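Local coordinates for TPR repeat-containing protein YrrB (Bacillus subtilis, PDB 2Q7F), which is a possible mediator of complex formation among RNA sulfuration components, RNA processing components and aminoacyl-tRNA synthetases, at residues A[66-71]-A[78-83]; A[71-76]-A[101-106]; A[97-102]-A[128-133]. One frame throughout, in Å; residues are numbered along the deposited sequence.

The three contacts follow the tetratricopeptide superhelix. Contact 1 holds the two helices of TPR 2 against each other, contact 2 joins the second helix of TPR 2 to helix 91-103 of TPR 3, and contact 3 leads on to TPR 4. Contacts 1 and 2, centres about 9 Å apart, share helix 73-86 and Asn71, and between them Leu67 O lies 2.9 Å from Glu72 N, probably hydrogen-bonded. Contacts 2 and 3, centres about 11 Å apart, use helix 91-103. Contacts 1 and 3 have centres about 16 Å apart, yet Tyr80 CE2 packs 3.5 Å from Ala97 N. Such superhelices commonly bind peptides in the groove lined by first helices, two of which contact 3 joins.

Contact 1 of 3, residues A[66-71]-A[78-83]; sequences LLSSVN and AFYDKA
Leu67 and Phe79 mark the closest backbone approach, their CA atoms 9.0 Å apart, which leaves the space between the two helices to be filled by side chains. CD1 of Leu67 reaches CD2 of Phe79 at 3.4 Å, and the two side chains cross at about a right angle. Leucine suits this place because its forked end can push one methyl against the ring while CD2, the other, packs toward Arg75. Phe63 adds an edge-to-face partner for Phe79 from the same helix as Leu67.

Together these helices, 57-69 and 73-86, are the antiparallel hairpin of TPR 2, the repeating unit from which a tetratricopeptide superhelix is built. The turn between them starts with a Schellman motif, in which Asn71 takes the positive phi (69°) that asparagine tolerates well.

Beside the apolar pair the contact becomes polar. Ser68 places OG beside its backbone N (chi1 -64°), and from there the hydroxyl approaches the edge of the Tyr80 ring, 3.4 Å from Tyr80 OH. A water bridges the two, 2.7 Å from Ser68 OG and donating to Tyr80 OH at 3.1 Å. Each hydroxyl also has a hydrogen-bonding partner on helix 57-69: Ala64 O for Ser68 and Asn65 OD1 for Tyr80, whose side chain reaches across to put its hydroxyl there.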
loop_
_atom_site.group_PDB
_atom_site.type_symbol
_atom_site.label_atom_id
_atom_site.label_comp_id
_atom_site.label_asym_id
_atom_site.label_seq_id
_atom_site.Cartn_x
_atom_site.Cartn_y
_atom_site.Cartn_z
ATOM N N LEU A 66 1.377 -2.450 20.818
ATOM C CA LEU A 66 2.149 -1.512 21.605
ATOM C C LEU A 66 3.638 -1.705 21.286
ATOM O O LEU A 66 4.343 -0.738 21.000
ATOM C CB LEU A 66 1.829 -1.697 23.091
ATOM C CG LEU A 66 2.271 -0.759 24.231
ATOM C CD1 LEU A 66 3.468 -1.329 24.967
ATOM C CD2 LEU A 66 2.520 0.685 23.816
ATOM N N LEU A 67 4.091 -2.958 21.272
ATOM C CA LEU A 67 5.490 -3.277 20.999
ATOM C C LEU A 67 5.985 -2.820 19.630
ATOM O O LEU A 67 7.149 -2.455 19.494
ATOM C CB LEU A 67 5.752 -4.770 21.190
ATOM C CG LEU A 67 5.630 -5.325 22.609
ATOM C CD1 LEU A 67 5.700 -6.837 22.548
ATOM C CD2 LEU A 67 6.696 -4.765 23.544
ATOM N N SER A 68 5.095 -2.848 18.632
ATOM C CA SER A 68 5.376 -2.314 17.288
ATOM C C SER A 68 5.723 -0.836 17.337
ATOM O O SER A 68 6.655 -0.399 16.662
ATOM C CB SER A 68 4.160 -2.456 16.367
ATOM O OG SER A 68 3.819 -3.795 16.135
ATOM N N SER A 69 4.949 -0.077 18.120
ATOM C CA SER A 69 5.051 1.377 18.145
ATOM C C SER A 69 6.256 1.825 18.956
ATOM O O SER A 69 6.603 3.007 18.991
ATOM C CB SER A 69 3.767 2.004 18.708
ATOM O OG SER A 69 3.672 1.887 20.125
ATOM N N VAL A 70 6.897 0.867 19.598
ATOM C CA VAL A 70 7.978 1.142 20.521
ATOM C C VAL A 70 9.282 0.518 19.999
ATOM O O VAL A 70 10.281 0.432 20.726
ATOM C CB VAL A 70 7.552 0.686 21.957
ATOM C CG1 VAL A 70 8.597 -0.155 22.652
ATOM C CG2 VAL A 70 7.109 1.888 22.798
ATOM N N ASN A 71 9.253 0.102 18.730
ATOM C CA ASN A 71 10.411 -0.484 18.046
ATOM C C ASN A 71 10.857 -1.866 18.517
ATOM O O ASN A 71 11.996 -2.260 18.262
ATOM C CB ASN A 71 11.619 0.464 18.079
ATOM C CG ASN A 71 12.605 0.181 16.959
ATOM O OD1 ASN A 71 13.784 -0.106 17.198
ATOM N ND2 ASN A 71 12.124 0.242 15.729
ATOM N N ALA A 78 6.357 -12.203 18.212
ATOM C CA ALA A 78 6.166 -13.310 19.133
ATOM C C ALA A 78 4.791 -13.234 19.788
ATOM O O ALA A 78 4.163 -14.254 20.027
ATOM C CB ALA A 78 7.256 -13.344 20.154
ATOM N N PHE A 79 4.308 -12.028 20.050
ATOM C CA PHE A 79 2.977 -11.883 20.640
ATOM C C PHE A 79 1.843 -12.135 19.643
ATOM O O PHE A 79 0.863 -12.784 19.995
ATOM C CB PHE A 79 2.828 -10.543 21.351
ATOM C CG PHE A 79 3.419 -10.533 22.729
ATOM C CD1 PHE A 79 2.687 -10.999 23.817
ATOM C CD2 PHE A 79 4.712 -10.087 22.940
ATOM C CE1 PHE A 79 3.228 -11.008 25.087
ATOM C CE2 PHE A 79 5.263 -10.089 24.219
ATOM C CZ PHE A 79 4.506 -10.551 25.297
ATOM N N TYR A 80 1.991 -11.643 18.401
ATOM C CA TYR A 80 1.043 -11.959 17.316
ATOM C C TYR A 80 1.000 -13.458 17.106
ATOM O O TYR A 80 -0.071 -14.027 16.902
ATOM C CB TYR A 80 1.414 -11.278 15.995
ATOM C CG TYR A 80 1.276 -9.776 15.986
ATOM C CD1 TYR A 80 0.055 -9.149 16.340
ATOM C CD2 TYR A 80 2.355 -8.964 15.613
ATOM C CE1 TYR A 80 -0.067 -7.755 16.332
ATOM C CE2 TYR A 80 2.238 -7.566 15.603
ATOM C CZ TYR A 80 1.032 -6.978 15.960
ATOM O OH TYR A 80 0.928 -5.604 15.944
ATOM N N ASP A 81 2.168 -14.093 17.170
ATOM C CA ASP A 81 2.267 -15.541 17.046
ATOM C C ASP A 81 1.368 -16.215 18.085
ATOM O O ASP A 81 0.558 -17.074 17.754
ATOM C CB ASP A 81 3.718 -16.005 17.194
ATOM C CG ASP A 81 3.895 -17.474 16.887
ATOM O OD1 ASP A 81 4.123 -18.256 17.832
ATOM O OD2 ASP A 81 3.790 -17.860 15.710
ATOM N N LYS A 82 1.504 -15.790 19.333
ATOM C CA LYS A 82 0.715 -16.316 20.436
ATOM C C LYS A 82 -0.794 -16.137 20.226
ATOM O O LYS A 82 -1.575 -17.063 20.440
ATOM C CB LYS A 82 1.171 -15.673 21.755
ATOM C CG LYS A 82 0.487 -16.222 23.026
ATOM C CD LYS A 82 0.582 -17.739 23.157
ATOM C CE LYS A 82 -0.300 -18.204 24.301
ATOM N NZ LYS A 82 -0.167 -19.661 24.555
ATOM N N ALA A 83 -1.191 -14.949 19.791
ATOM C CA ALA A 83 -2.589 -14.663 19.494
ATOM C C ALA A 83 -3.159 -15.632 18.454
ATOM O O ALA A 83 -4.272 -16.132 18.621
ATOM C CB ALA A 83 -2.742 -13.236 19.028
HETATM O O HOH W 1 2.517 -4.000 13.750
#

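Contact 2 of 3, residues A[71-76]-A[101-106]; sequences NELERA and YVVKEM
Leu73 forms the closely packed part of this surface contact, set against the end of helix 91-103 with its CD2 meeting CG1 of Val103 at 3.9 Å and the two side chains crossing at about a right angle. The same methyl lies 4.3 Å from CG of Lys104, so the aliphatic part of the lysine extends the apolar patch. Leucine suits the place because its two methyls part: CD2 faces Val103 while CD1 packs on Ser68 O.

This is the joint between consecutive repeats, where the second helix of TPR 2 packs against the first helix of TPR 3. Helix 91-103 ends at this point in a Schellman motif, Glu105 having positive phi (54°) and Met106 N bonding back to Tyr101 O at 2.8 Å.

On the solvent side, at the exposed Glu74, the contact is looser and rests on charge. Glu74 curls back through its bent chi2 (70°), and OE1 forms a salt bridge with Lys104 NZ; the modelled separation of 2.5 Å is short and should be read loosely. Another salt bridge stays within 71-76 and does not cross to 101-106: NH1 of Arg75 approaches OE2 of Glu72 on its syn side at 3.3 Å.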
loop_
_atom_site.group_PDB
_atom_site.type_symbol
_atom_site.label_atom_id
_atom_site.label_comp_id
_atom_site.label_asym_id
_atom_site.label_seq_id
_atom_site.Cartn_x
_atom_site.Cartn_y
_atom_site.Cartn_z
ATOM N N ASN A 71 9.253 0.102 18.730
ATOM C CA ASN A 71 10.411 -0.484 18.046
ATOM C C ASN A 71 10.857 -1.866 18.517
ATOM O O ASN A 71 11.996 -2.260 18.262
ATOM C CB ASN A 71 11.619 0.464 18.079
ATOM C CG ASN A 71 12.605 0.181 16.959
ATOM O OD1 ASN A 71 13.784 -0.106 17.198
ATOM N ND2 ASN A 71 12.124 0.242 15.729
ATOM N N GLU A 72 9.990 -2.589 19.219
ATOM C CA GLU A 72 10.261 -3.983 19.575
ATOM C C GLU A 72 9.536 -4.917 18.609
ATOM O O GLU A 72 8.660 -5.699 18.988
ATOM C CB GLU A 72 9.919 -4.276 21.040
ATOM C CG GLU A 72 10.966 -3.742 22.021
ATOM C CD GLU A 72 10.525 -3.825 23.475
ATOM O OE1 GLU A 72 10.263 -2.756 24.066
ATOM O OE2 GLU A 72 10.425 -4.949 24.036
ATOM N N LEU A 73 9.949 -4.822 17.347
ATOM C CA LEU A 73 9.362 -5.545 16.231
ATOM C C LEU A 73 9.362 -7.071 16.358
ATOM O O LEU A 73 8.332 -7.706 16.099
ATOM C CB LEU A 73 10.021 -5.097 14.918
ATOM C CG LEU A 73 9.353 -3.949 14.131
ATOM C CD1 LEU A 73 8.604 -2.950 15.011
ATOM C CD2 LEU A 73 10.349 -3.222 13.226
ATOM N N GLU A 74 10.496 -7.659 16.752
ATOM C CA GLU A 74 10.587 -9.122 16.882
ATOM C C GLU A 74 9.669 -9.638 17.984
ATOM O O GLU A 74 8.967 -10.646 17.809
ATOM C CB GLU A 74 12.020 -9.583 17.148
ATOM C CG GLU A 74 13.016 -9.248 16.041
ATOM C CD GLU A 74 13.296 -7.763 15.954
ATOM O OE1 GLU A 74 13.435 -7.242 14.835
ATOM O OE2 GLU A 74 13.364 -7.107 17.006
ATOM N N ARG A 75 9.688 -8.945 19.120
ATOM C CA ARG A 75 8.850 -9.317 20.232
ATOM C C ARG A 75 7.367 -9.141 19.877
ATOM O O ARG A 75 6.544 -9.973 20.244
ATOM C CB ARG A 75 9.241 -8.530 21.473
ATOM C CG ARG A 75 8.810 -9.170 22.781
ATOM C CD ARG A 75 9.340 -8.353 23.946
ATOM N NE ARG A 75 8.835 -8.830 25.230
ATOM C CZ ARG A 75 8.518 -8.048 26.260
ATOM N NH1 ARG A 75 8.639 -6.732 26.153
ATOM N NH2 ARG A 75 8.070 -8.587 27.396
ATOM N N ALA A 76 7.036 -8.084 19.139
ATOM C CA ALA A 76 5.679 -7.921 18.596
ATOM C C ALA A 76 5.234 -9.185 17.838
ATOM O O ALA A 76 4.102 -9.692 18.046
ATOM C CB ALA A 76 5.587 -6.678 17.695
ATOM N N TYR A 101 6.367 -6.932 8.991
ATOM C CA TYR A 101 7.032 -7.468 7.826
ATOM C C TYR A 101 7.276 -6.385 6.787
ATOM O O TYR A 101 8.298 -6.402 6.094
ATOM C CB TYR A 101 6.234 -8.635 7.245
ATOM C CG TYR A 101 6.500 -9.935 7.957
ATOM C CD1 TYR A 101 7.751 -10.553 7.877
ATOM C CD2 TYR A 101 5.510 -10.559 8.708
ATOM C CE1 TYR A 101 8.008 -11.759 8.535
ATOM C CE2 TYR A 101 5.760 -11.772 9.378
ATOM C CZ TYR A 101 7.010 -12.362 9.289
ATOM O OH TYR A 101 7.267 -13.554 9.944
ATOM N N VAL A 102 6.345 -5.439 6.694
ATOM C CA VAL A 102 6.481 -4.323 5.760
ATOM C C VAL A 102 7.659 -3.450 6.183
ATOM O O VAL A 102 8.526 -3.129 5.368
ATOM C CB VAL A 102 5.168 -3.499 5.637
ATOM C CG1 VAL A 102 5.428 -2.137 5.054
ATOM C CG2 VAL A 102 4.171 -4.236 4.769
ATOM N N VAL A 103 7.700 -3.099 7.465
ATOM C CA VAL A 103 8.753 -2.236 7.978
ATOM C C VAL A 103 10.113 -2.878 7.716
ATOM O O VAL A 103 11.072 -2.200 7.387
ATOM C CB VAL A 103 8.545 -1.901 9.474
ATOM C CG1 VAL A 103 9.721 -1.103 10.030
ATOM C CG2 VAL A 103 7.268 -1.124 9.646
ATOM N N LYS A 104 10.170 -4.195 7.819
ATOM C CA LYS A 104 11.417 -4.926 7.632
ATOM C C LYS A 104 11.594 -5.289 6.161
ATOM O O LYS A 104 12.541 -5.991 5.799
ATOM C CB LYS A 104 11.426 -6.190 8.504
ATOM C CG LYS A 104 11.193 -5.947 10.002
ATOM C CD LYS A 104 11.232 -7.249 10.795
ATOM C CE LYS A 104 12.670 -7.773 10.978
ATOM N NZ LYS A 104 13.265 -7.455 12.310
ATOM N N GLU A 105 10.669 -4.816 5.325
ATOM C CA GLU A 105 10.707 -5.021 3.866
ATOM C C GLU A 105 10.838 -6.481 3.435
ATOM O O GLU A 105 11.576 -6.816 2.503
ATOM C CB GLU A 105 11.800 -4.175 3.210
ATOM C CG GLU A 105 11.676 -2.680 3.420
ATOM C CD GLU A 105 12.927 -1.959 2.954
ATOM O OE1 GLU A 105 14.034 -2.315 3.424
ATOM O OE2 GLU A 105 12.810 -1.050 2.102
ATOM N N MET A 106 10.119 -7.341 4.143
ATOM C CA MET A 106 9.949 -8.725 3.750
ATOM C C MET A 106 8.542 -8.793 3.149
ATOM O O MET A 106 7.549 -9.068 3.845
ATOM C CB MET A 106 10.122 -9.644 4.960
ATOM C CG MET A 106 11.530 -9.635 5.509
ATOM S SD MET A 106 11.689 -10.261 7.189
ATOM C CE MET A 106 13.444 -10.026 7.390
#

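Contact 3 of 3, residues A[97-102]-A[128-133]; sequences AGNVYV and FYMLGT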
loop_
_atom_site.group_PDB
_atom_site.type_symbol
_atom_site.label_atom_id
_atom_site.label_comp_id
_atom_site.label_asym_id
_atom_site.label_seq_id
_atom_site.Cartn_x
_atom_site.Cartn_y
_atom_site.Cartn_z
ATOM N N ALA A 97 1.107 -8.293 12.326
ATOM C CA ALA A 97 2.345 -8.961 11.913
ATOM C C ALA A 97 2.779 -8.522 10.521
ATOM O O ALA A 97 3.972 -8.406 10.252
ATOM C CB ALA A 97 2.190 -10.478 11.957
ATOM N N GLY A 98 1.797 -8.289 9.647
ATOM C CA GLY A 98 2.044 -7.871 8.263
ATOM C C GLY A 98 2.772 -6.549 8.188
ATOM O O GLY A 98 3.753 -6.415 7.447
ATOM N N ASN A 99 2.303 -5.580 8.980
ATOM C CA ASN A 99 2.953 -4.281 9.073
ATOM C C ASN A 99 4.413 -4.379 9.540
ATOM O O ASN A 99 5.274 -3.639 9.061
ATOM C CB ASN A 99 2.148 -3.335 9.955
ATOM C CG ASN A 99 0.937 -2.766 9.239
ATOM O OD1 ASN A 99 -0.199 -2.820 9.737
ATOM N ND2 ASN A 99 1.170 -2.219 8.054
ATOM N N VAL A 100 4.689 -5.303 10.454
ATOM C CA VAL A 100 6.054 -5.515 10.923
ATOM C C VAL A 100 6.915 -5.995 9.755
ATOM O O VAL A 100 8.022 -5.511 9.543
ATOM C CB VAL A 100 6.101 -6.525 12.103
ATOM C CG1 VAL A 100 7.549 -6.867 12.494
ATOM C CG2 VAL A 100 5.340 -5.967 13.303
ATOM N N TYR A 101 6.367 -6.932 8.991
ATOM C CA TYR A 101 7.032 -7.468 7.826
ATOM C C TYR A 101 7.276 -6.385 6.787
ATOM O O TYR A 101 8.298 -6.402 6.094
ATOM C CB TYR A 101 6.234 -8.635 7.245
ATOM C CG TYR A 101 6.500 -9.935 7.957
ATOM C CD1 TYR A 101 7.751 -10.553 7.877
ATOM C CD2 TYR A 101 5.510 -10.559 8.708
ATOM C CE1 TYR A 101 8.008 -11.759 8.535
ATOM C CE2 TYR A 101 5.760 -11.772 9.378
ATOM C CZ TYR A 101 7.010 -12.362 9.289
ATOM O OH TYR A 101 7.267 -13.554 9.944
ATOM N N VAL A 102 6.345 -5.439 6.694
ATOM C CA VAL A 102 6.481 -4.323 5.760
ATOM C C VAL A 102 7.659 -3.450 6.183
ATOM O O VAL A 102 8.526 -3.129 5.368
ATOM C CB VAL A 102 5.168 -3.499 5.637
ATOM C CG1 VAL A 102 5.428 -2.137 5.054
ATOM C CG2 VAL A 102 4.171 -4.236 4.769
ATOM N N PHE A 128 -6.667 -3.258 1.944
ATOM C CA PHE A 128 -6.611 -3.404 0.499
ATOM C C PHE A 128 -5.424 -2.629 -0.068
ATOM O O PHE A 128 -4.794 -3.055 -1.046
ATOM C CB PHE A 128 -7.920 -2.968 -0.160
ATOM C CG PHE A 128 -9.084 -3.880 0.135
ATOM C CD1 PHE A 128 -8.940 -5.264 0.076
ATOM C CD2 PHE A 128 -10.339 -3.352 0.454
ATOM C CE1 PHE A 128 -10.018 -6.112 0.355
ATOM C CE2 PHE A 128 -11.429 -4.191 0.726
ATOM C CZ PHE A 128 -11.265 -5.573 0.675
ATOM N N TYR A 129 -5.107 -1.511 0.580
ATOM C CA TYR A 129 -3.982 -0.675 0.191
ATOM C C TYR A 129 -2.649 -1.375 0.442
ATOM O O TYR A 129 -1.828 -1.500 -0.467
ATOM C CB TYR A 129 -4.015 0.676 0.918
ATOM C CG TYR A 129 -2.790 1.520 0.639
ATOM C CD1 TYR A 129 -2.649 2.192 -0.580
ATOM C CD2 TYR A 129 -1.763 1.636 1.586
ATOM C CE1 TYR A 129 -1.524 2.957 -0.851
ATOM C CE2 TYR A 129 -0.642 2.405 1.329
ATOM C CZ TYR A 129 -0.528 3.062 0.104
ATOM O OH TYR A 129 0.587 3.825 -0.171
ATOM N N MET A 130 -2.437 -1.817 1.677
ATOM C CA MET A 130 -1.179 -2.458 2.046
ATOM C C MET A 130 -0.953 -3.698 1.187
ATOM O O MET A 130 0.166 -3.951 0.721
ATOM C CB MET A 130 -1.165 -2.813 3.533
ATOM C CG MET A 130 -1.198 -1.607 4.478
ATOM S SD MET A 130 0.167 -0.442 4.259
ATOM C CE MET A 130 1.541 -1.410 4.897
ATOM N N LEU A 131 -2.024 -4.452 0.958
ATOM C CA LEU A 131 -1.948 -5.640 0.121
ATOM C C LEU A 131 -1.659 -5.251 -1.326
ATOM O O LEU A 131 -0.718 -5.761 -1.921
ATOM C CB LEU A 131 -3.215 -6.499 0.233
ATOM C CG LEU A 131 -3.288 -7.783 -0.596
ATOM C CD1 LEU A 131 -2.061 -8.705 -0.388
ATOM C CD2 LEU A 131 -4.595 -8.519 -0.284
ATOM N N GLY A 132 -2.449 -4.334 -1.872
ATOM C CA GLY A 132 -2.211 -3.825 -3.215
ATOM C C GLY A 132 -0.758 -3.426 -3.398
ATOM O O GLY A 132 -0.070 -3.931 -4.290
ATOM N N THR A 133 -0.275 -2.547 -2.529
ATOM C CA THR A 133 1.072 -2.002 -2.679
ATOM C C THR A 133 2.168 -3.069 -2.557
ATOM O O THR A 133 3.144 -3.066 -3.312
ATOM C CB THR A 133 1.325 -0.853 -1.702
ATOM O OG1 THR A 133 0.187 0.014 -1.709
ATOM C CG2 THR A 133 2.554 -0.050 -2.141
#
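The methyl CE of Met130 comes up to the flat amide group of Asn99, the two side chains crossing at about a right angle. A short polar side chain such as asparagine probably fits this partly exposed spot beside the methyl. The other flat group, the Tyr129 ring, carries on one face OG1 of Thr133, 3.5 Å above the ring plane and displaced toward the rim, while its OH is hydrogen-bonded to Glu160 OE2. Tyr129 thus reaches onward to the following repeat, as Met130 beside it reaches back.

The arrangement belongs to the tetratricopeptide superhelix: helix 91-103 of TPR 3 and helix 125-137 of TPR 4 are the first helices of adjacent repeats, which in this fold stack side by side and line the concave surface. Asn99 and Met130 are nearest in the backbone, with CA atoms 8.4 Å apart, and Met130 alone bridges that gap from its side.

Methionine suits the task because its unbranched chain can fold. Bends at chi2 (-58°) and chi3 (-70°) turn CE toward Val102, so that the methyl touches both branches of the valine, 3.9 Å from CG2 and 4.0 Å from CG1. Phe114, on the second helix of TPR 3, packs against both Val102 and Met130 and gives this pair a common neighbour.

One turn after Tyr129, Thr133 doubles the helical bonding: Tyr129 O accepts Thr133 N and also Thr133 OG1 at 2.8 Å, the hydroxyl approaching from 41° above the carbonyl plane.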